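SnoaL-like domain-containing protein (Burkholderia xenovorans LB400, PDB 3FGY) is of unknown function but adopts the NTF2-like fold of the SnoaL-like family, whose curved sheet commonly shapes a pocket for small molecules. Local coordinates at residues 78-90 and 99-111. Sequence-based numbering, arbitrary orientation. Where two conformers were deposited one is given.
Sequences QGERVLVVGFATG and FEDDWVFAITVRK
The indole of W103 lies flat across the backbone of G86. The CA of G86 sits over the six-membered ring, 3.6 Å from its centroid and 13° off the normal. With no side chain at G86, the ring can press onto the main chain. The W103 CG stands between its own backbone N and carbonyl carbon (chi1 50°), which swings the indole over the neighbouring strand. V84 runs alongside, its CG1 3.8 Å from W103 CZ3, and the A88 methyl lies near NE1. F99 repeats the arrangement on G90, with the CA over the ring face at 3.9 Å from the centroid. Helix 123-129 also packs on F99.

The strands 81-90 and 99-110 form an antiparallel beta hairpin within the curved mixed sheet of the NTF2-like fold. Paired backbone hydrogen bonds run from V82-I107 to G90-F99. W103, F99, V84, I107 and D101 share the sheet face packed by the chain's own helices. There D101 OD1 accepts a hydrogen bond from D122 N, and an unidentified molecule, probably from the crystallisation liquor, lies beside the carboxylate.

L83, V85 and V104 are on the other face, which meets the second subunit. V85 and V104 lie side by side there. F87 turns its ring edge to an acid group: D102 OD2 is 3.4 Å from F87 CD1. R81 bends at chi2 and chi3, bringing NH1 to T108 OG1 at 2.9 Å. A water links R81 NH1 to A106 O, while R81 NE forms a salt bridge with E74 of the second subunit. At the turn end, in one of the two conformers of E80, R110 grips its carboxylate side-on. R110 NE meets E80 OE1 at 3.0 Å. R110 NH2 meets E80 OE2 at 2.9 Å. The carboxylate and guanidinium planes are 58° apart.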
loop_
_atom_site.group_PDB
_atom_site.type_symbol
_atom_site.label_atom_id
_atom_site.label_comp_id
_atom_site.label_asym_id
_atom_site.label_seq_id
_atom_site.Cartn_x
_atom_site.Cartn_y
_atom_site.Cartn_z
ATOM N N GLN A 78 3.436 -1.930 -14.561
ATOM C CA GLN A 78 3.371 -0.947 -15.628
ATOM C C GLN A 78 4.707 -0.209 -15.641
ATOM O O GLN A 78 5.253 0.141 -14.578
ATOM C CB GLN A 78 2.188 0.010 -15.411
ATOM C CG GLN A 78 1.913 0.894 -16.610
ATOM C CD GLN A 78 0.656 1.733 -16.457
ATOM O OE1 GLN A 78 0.264 2.098 -15.359
ATOM N NE2 GLN A 78 0.041 2.080 -17.596
ATOM N N GLY A 79 5.273 -0.047 -16.829
ATOM C CA GLY A 79 6.534 0.640 -16.956
ATOM C C GLY A 79 7.611 -0.110 -16.195
ATOM O O GLY A 79 7.743 -1.321 -16.341
ATOM N N GLU A 80 8.346 0.615 -15.360
ATOM C CA GLU A 80 9.424 0.023 -14.568
ATOM C C GLU A 80 8.929 -0.414 -13.188
ATOM O O GLU A 80 9.717 -0.811 -12.337
ATOM C CB GLU A 80 10.608 0.997 -14.442
ATOM C CG GLU A 80 10.410 2.184 -13.503
ATOM C CD GLU A 80 11.574 3.172 -13.533
ATOM O OE1 GLU A 80 12.552 2.936 -14.269
ATOM O OE2 GLU A 80 11.496 4.192 -12.824
ATOM N N ARG A 81 7.623 -0.346 -12.968
ATOM C CA ARG A 81 7.044 -0.591 -11.658
ATOM C C ARG A 81 6.316 -1.928 -11.577
ATOM O O ARG A 81 5.650 -2.315 -12.527
ATOM C CB ARG A 81 6.084 0.553 -11.318
ATOM C CG ARG A 81 6.739 1.934 -11.383
ATOM C CD ARG A 81 7.469 2.249 -10.100
ATOM N NE ARG A 81 6.586 2.796 -9.058
ATOM C CZ ARG A 81 6.850 2.741 -7.749
ATOM N NH1 ARG A 81 7.928 2.138 -7.280
ATOM N NH2 ARG A 81 6.006 3.274 -6.892
ATOM N N VAL A 82 6.486 -2.621 -10.452
ATOM C CA VAL A 82 5.735 -3.815 -10.119
ATOM C C VAL A 82 5.234 -3.604 -8.695
ATOM O O VAL A 82 6.021 -3.429 -7.776
ATOM C CB VAL A 82 6.617 -5.096 -10.190
ATOM C CG1 VAL A 82 5.798 -6.310 -9.901
ATOM C CG2 VAL A 82 7.244 -5.232 -11.570
ATOM N N LEU A 83 3.919 -3.524 -8.537
ATOM C CA LEU A 83 3.330 -3.459 -7.222
ATOM C C LEU A 83 2.802 -4.836 -6.886
ATOM O O LEU A 83 2.063 -5.450 -7.672
ATOM C CB LEU A 83 2.252 -2.389 -7.178
ATOM C CG LEU A 83 2.791 -1.015 -6.781
ATOM C CD1 LEU A 83 3.886 -0.473 -7.716
ATOM C CD2 LEU A 83 1.609 -0.028 -6.603
ATOM N N VAL A 84 3.218 -5.346 -5.734
ATOM C CA VAL A 84 2.849 -6.662 -5.261
ATOM C C VAL A 84 1.839 -6.479 -4.126
ATOM O O VAL A 84 2.145 -5.811 -3.129
ATOM C CB VAL A 84 4.079 -7.471 -4.780
ATOM C CG1 VAL A 84 3.657 -8.895 -4.475
ATOM C CG2 VAL A 84 5.199 -7.463 -5.856
ATOM N N VAL A 85 0.654 -7.062 -4.283
ATOM C CA VAL A 85 -0.461 -6.885 -3.369
ATOM C C VAL A 85 -0.734 -8.209 -2.668
ATOM O O VAL A 85 -0.953 -9.215 -3.320
ATOM C CB VAL A 85 -1.740 -6.436 -4.117
ATOM C CG1 VAL A 85 -2.862 -6.132 -3.125
ATOM C CG2 VAL A 85 -1.401 -5.182 -4.985
ATOM N N GLY A 86 -0.679 -8.210 -1.341
ATOM C CA GLY A 86 -0.832 -9.471 -0.636
ATOM C C GLY A 86 -1.347 -9.350 0.773
ATOM O O GLY A 86 -1.741 -8.275 1.220
ATOM N N PHE A 87 -1.334 -10.484 1.453
ATOM C CA PHE A 87 -1.894 -10.594 2.798
ATOM C C PHE A 87 -1.045 -11.601 3.554
ATOM O O PHE A 87 -0.642 -12.629 3.002
ATOM C CB PHE A 87 -3.368 -10.994 2.735
ATOM C CG PHE A 87 -3.981 -11.296 4.075
ATOM C CD1 PHE A 87 -4.491 -10.291 4.875
ATOM C CD2 PHE A 87 -4.040 -12.595 4.525
ATOM C CE1 PHE A 87 -5.057 -10.593 6.130
ATOM C CE2 PHE A 87 -4.578 -12.896 5.746
ATOM C CZ PHE A 87 -5.091 -11.897 6.552
ATOM N N ALA A 88 -0.722 -11.268 4.795
ATOM C CA ALA A 88 0.070 -12.122 5.666
ATOM C C ALA A 88 -0.592 -12.290 7.001
ATOM O O ALA A 88 -1.312 -11.396 7.464
ATOM C CB ALA A 88 1.484 -11.531 5.905
ATOM N N THR A 89 -0.313 -13.427 7.622
ATOM C CA THR A 89 -0.578 -13.617 9.030
ATOM C C THR A 89 0.765 -13.879 9.715
ATOM O O THR A 89 1.710 -14.401 9.106
ATOM C CB THR A 89 -1.555 -14.765 9.284
ATOM O OG1 THR A 89 -1.003 -15.985 8.789
ATOM C CG2 THR A 89 -2.896 -14.495 8.603
ATOM N N GLY A 90 0.902 -13.471 10.963
ATOM C CA GLY A 90 2.155 -13.657 11.639
ATOM C C GLY A 90 2.100 -13.702 13.144
ATOM O O GLY A 90 1.056 -13.484 13.757
ATOM N N PHE A 99 -0.720 -11.180 14.413
ATOM C CA PHE A 99 -1.267 -10.123 13.598
ATOM C C PHE A 99 -1.636 -10.644 12.230
ATOM O O PHE A 99 -1.222 -11.732 11.826
ATOM C CB PHE A 99 -0.263 -8.971 13.449
ATOM C CG PHE A 99 1.010 -9.370 12.765
ATOM C CD1 PHE A 99 1.129 -9.278 11.386
ATOM C CD2 PHE A 99 2.064 -9.857 13.500
ATOM C CE1 PHE A 99 2.294 -9.662 10.747
ATOM C CE2 PHE A 99 3.246 -10.215 12.880
ATOM C CZ PHE A 99 3.354 -10.140 11.503
ATOM N N GLU A 100 -2.437 -9.826 11.545
ATOM C CA GLU A 100 -2.688 -10.034 10.129
ATOM C C GLU A 100 -2.343 -8.686 9.449
ATOM O O GLU A 100 -2.348 -7.619 10.095
ATOM C CB GLU A 100 -4.106 -10.628 9.901
ATOM C CG GLU A 100 -4.318 -11.883 10.808
ATOM C CD GLU A 100 -5.450 -12.892 10.469
ATOM O OE1 GLU A 100 -6.476 -12.543 9.873
ATOM O OE2 GLU A 100 -5.302 -14.069 10.866
ATOM N N ASP A 101 -1.948 -8.723 8.187
ATOM C CA ASP A 101 -1.424 -7.516 7.519
ATOM C C ASP A 101 -1.828 -7.619 6.064
ATOM O O ASP A 101 -1.455 -8.583 5.409
ATOM C CB ASP A 101 0.121 -7.444 7.628
ATOM C CG ASP A 101 0.709 -6.074 7.202
ATOM O OD1 ASP A 101 -0.010 -5.073 7.261
ATOM O OD2 ASP A 101 1.901 -6.017 6.794
ATOM N N ASP A 102 -2.644 -6.671 5.608
ATOM C CA ASP A 102 -2.837 -6.411 4.167
ATOM C C ASP A 102 -1.748 -5.445 3.740
ATOM O O ASP A 102 -1.578 -4.368 4.330
ATOM C CB ASP A 102 -4.209 -5.842 3.850
ATOM C CG ASP A 102 -5.256 -6.932 3.758
ATOM O OD1 ASP A 102 -5.402 -7.535 2.691
ATOM O OD2 ASP A 102 -5.910 -7.189 4.779
ATOM N N TRP A 103 -0.968 -5.840 2.741
ATOM C CA TRP A 103 0.200 -5.089 2.353
ATOM C C TRP A 103 0.354 -4.869 0.843
ATOM O O TRP A 103 -0.143 -5.649 0.019
ATOM C CB TRP A 103 1.465 -5.765 2.897
ATOM C CG TRP A 103 1.569 -7.235 2.601
ATOM C CD1 TRP A 103 1.220 -8.278 3.422
ATOM C CD2 TRP A 103 2.081 -7.843 1.388
ATOM N NE1 TRP A 103 1.472 -9.486 2.796
ATOM C CE2 TRP A 103 2.011 -9.244 1.559
ATOM C CE3 TRP A 103 2.592 -7.338 0.191
ATOM C CZ2 TRP A 103 2.434 -10.152 0.570
ATOM C CZ3 TRP A 103 3.036 -8.255 -0.800
ATOM C CH2 TRP A 103 2.938 -9.638 -0.599
ATOM N N VAL A 104 1.094 -3.816 0.503
ATOM C CA VAL A 104 1.596 -3.616 -0.847
ATOM C C VAL A 104 3.105 -3.379 -0.793
ATOM O O VAL A 104 3.605 -2.599 0.015
ATOM C CB VAL A 104 0.900 -2.416 -1.532
ATOM C CG1 VAL A 104 1.579 -2.065 -2.896
ATOM C CG2 VAL A 104 -0.609 -2.695 -1.699
ATOM N N PHE A 105 3.833 -4.055 -1.692
ATOM C CA PHE A 105 5.248 -3.760 -1.917
ATOM C C PHE A 105 5.326 -3.078 -3.276
ATOM O O PHE A 105 4.931 -3.653 -4.283
ATOM C CB PHE A 105 6.111 -5.027 -1.938
ATOM C CG PHE A 105 6.418 -5.588 -0.583
ATOM C CD1 PHE A 105 5.506 -5.481 0.475
ATOM C CD2 PHE A 105 7.622 -6.219 -0.351
ATOM C CE1 PHE A 105 5.782 -6.026 1.726
ATOM C CE2 PHE A 105 7.901 -6.766 0.900
ATOM C CZ PHE A 105 6.981 -6.678 1.927
ATOM N N ALA A 106 5.773 -1.841 -3.296
ATOM C CA ALA A 106 5.892 -1.059 -4.531
ATOM C C ALA A 106 7.350 -1.127 -4.927
ATOM O O ALA A 106 8.239 -0.644 -4.203
ATOM C CB ALA A 106 5.456 0.388 -4.324
ATOM N N ILE A 107 7.577 -1.762 -6.063
ATOM C CA ILE A 107 8.921 -2.104 -6.515
ATOM C C ILE A 107 9.233 -1.404 -7.838
ATOM O O ILE A 107 8.367 -1.291 -8.712
ATOM C CB ILE A 107 9.109 -3.636 -6.617
ATOM C CG1 ILE A 107 8.793 -4.291 -5.265
ATOM C CG2 ILE A 107 10.514 -3.976 -7.068
ATOM C CD1 ILE A 107 8.852 -5.771 -5.262
ATOM N N THR A 108 10.474 -0.936 -7.960
ATOM C CA THR A 108 11.018 -0.404 -9.207
ATOM C C THR A 108 12.137 -1.337 -9.653
ATOM O O THR A 108 13.006 -1.704 -8.848
ATOM C CB THR A 108 11.562 1.022 -9.035
ATOM O OG1 THR A 108 10.531 1.877 -8.530
ATOM C CG2 THR A 108 12.099 1.568 -10.375
ATOM N N VAL A 109 12.067 -1.759 -10.918
ATOM C CA VAL A 109 13.069 -2.620 -11.522
ATOM C C VAL A 109 13.733 -1.830 -12.634
ATOM O O VAL A 109 13.040 -1.233 -13.469
ATOM C CB VAL A 109 12.441 -3.860 -12.149
ATOM C CG1 VAL A 109 13.531 -4.738 -12.843
ATOM C CG2 VAL A 109 11.607 -4.623 -11.113
ATOM N N ARG A 110 15.066 -1.822 -12.623
ATOM C CA ARG A 110 15.875 -1.194 -13.672
ATOM C C ARG A 110 17.070 -2.084 -13.990
ATOM O O ARG A 110 17.671 -2.668 -13.086
ATOM C CB ARG A 110 16.388 0.165 -13.209
ATOM C CG ARG A 110 15.314 1.210 -13.075
ATOM C CD ARG A 110 15.860 2.470 -12.440
ATOM N NE ARG A 110 14.835 3.503 -12.395
ATOM C CZ ARG A 110 14.806 4.498 -11.513
ATOM N NH1 ARG A 110 15.768 4.638 -10.602
ATOM N NH2 ARG A 110 13.812 5.377 -11.545
ATOM N N LYS A 111 17.411 -2.190 -15.276
ATOM C CA LYS A 111 18.553 -3.008 -15.698
ATOM C C LYS A 111 18.429 -4.426 -15.132
ATOM O O LYS A 111 19.417 -5.025 -14.688
ATOM C CB LYS A 111 19.878 -2.366 -15.244
ATOM C CG LYS A 111 20.069 -0.893 -15.650
ATOM C CD LYS A 111 20.854 -0.749 -16.937
HETATM O O HOH W 1 8.508 2.113 -4.358
HETATM O O HOH W 2 -4.055 -6.857 0.386
#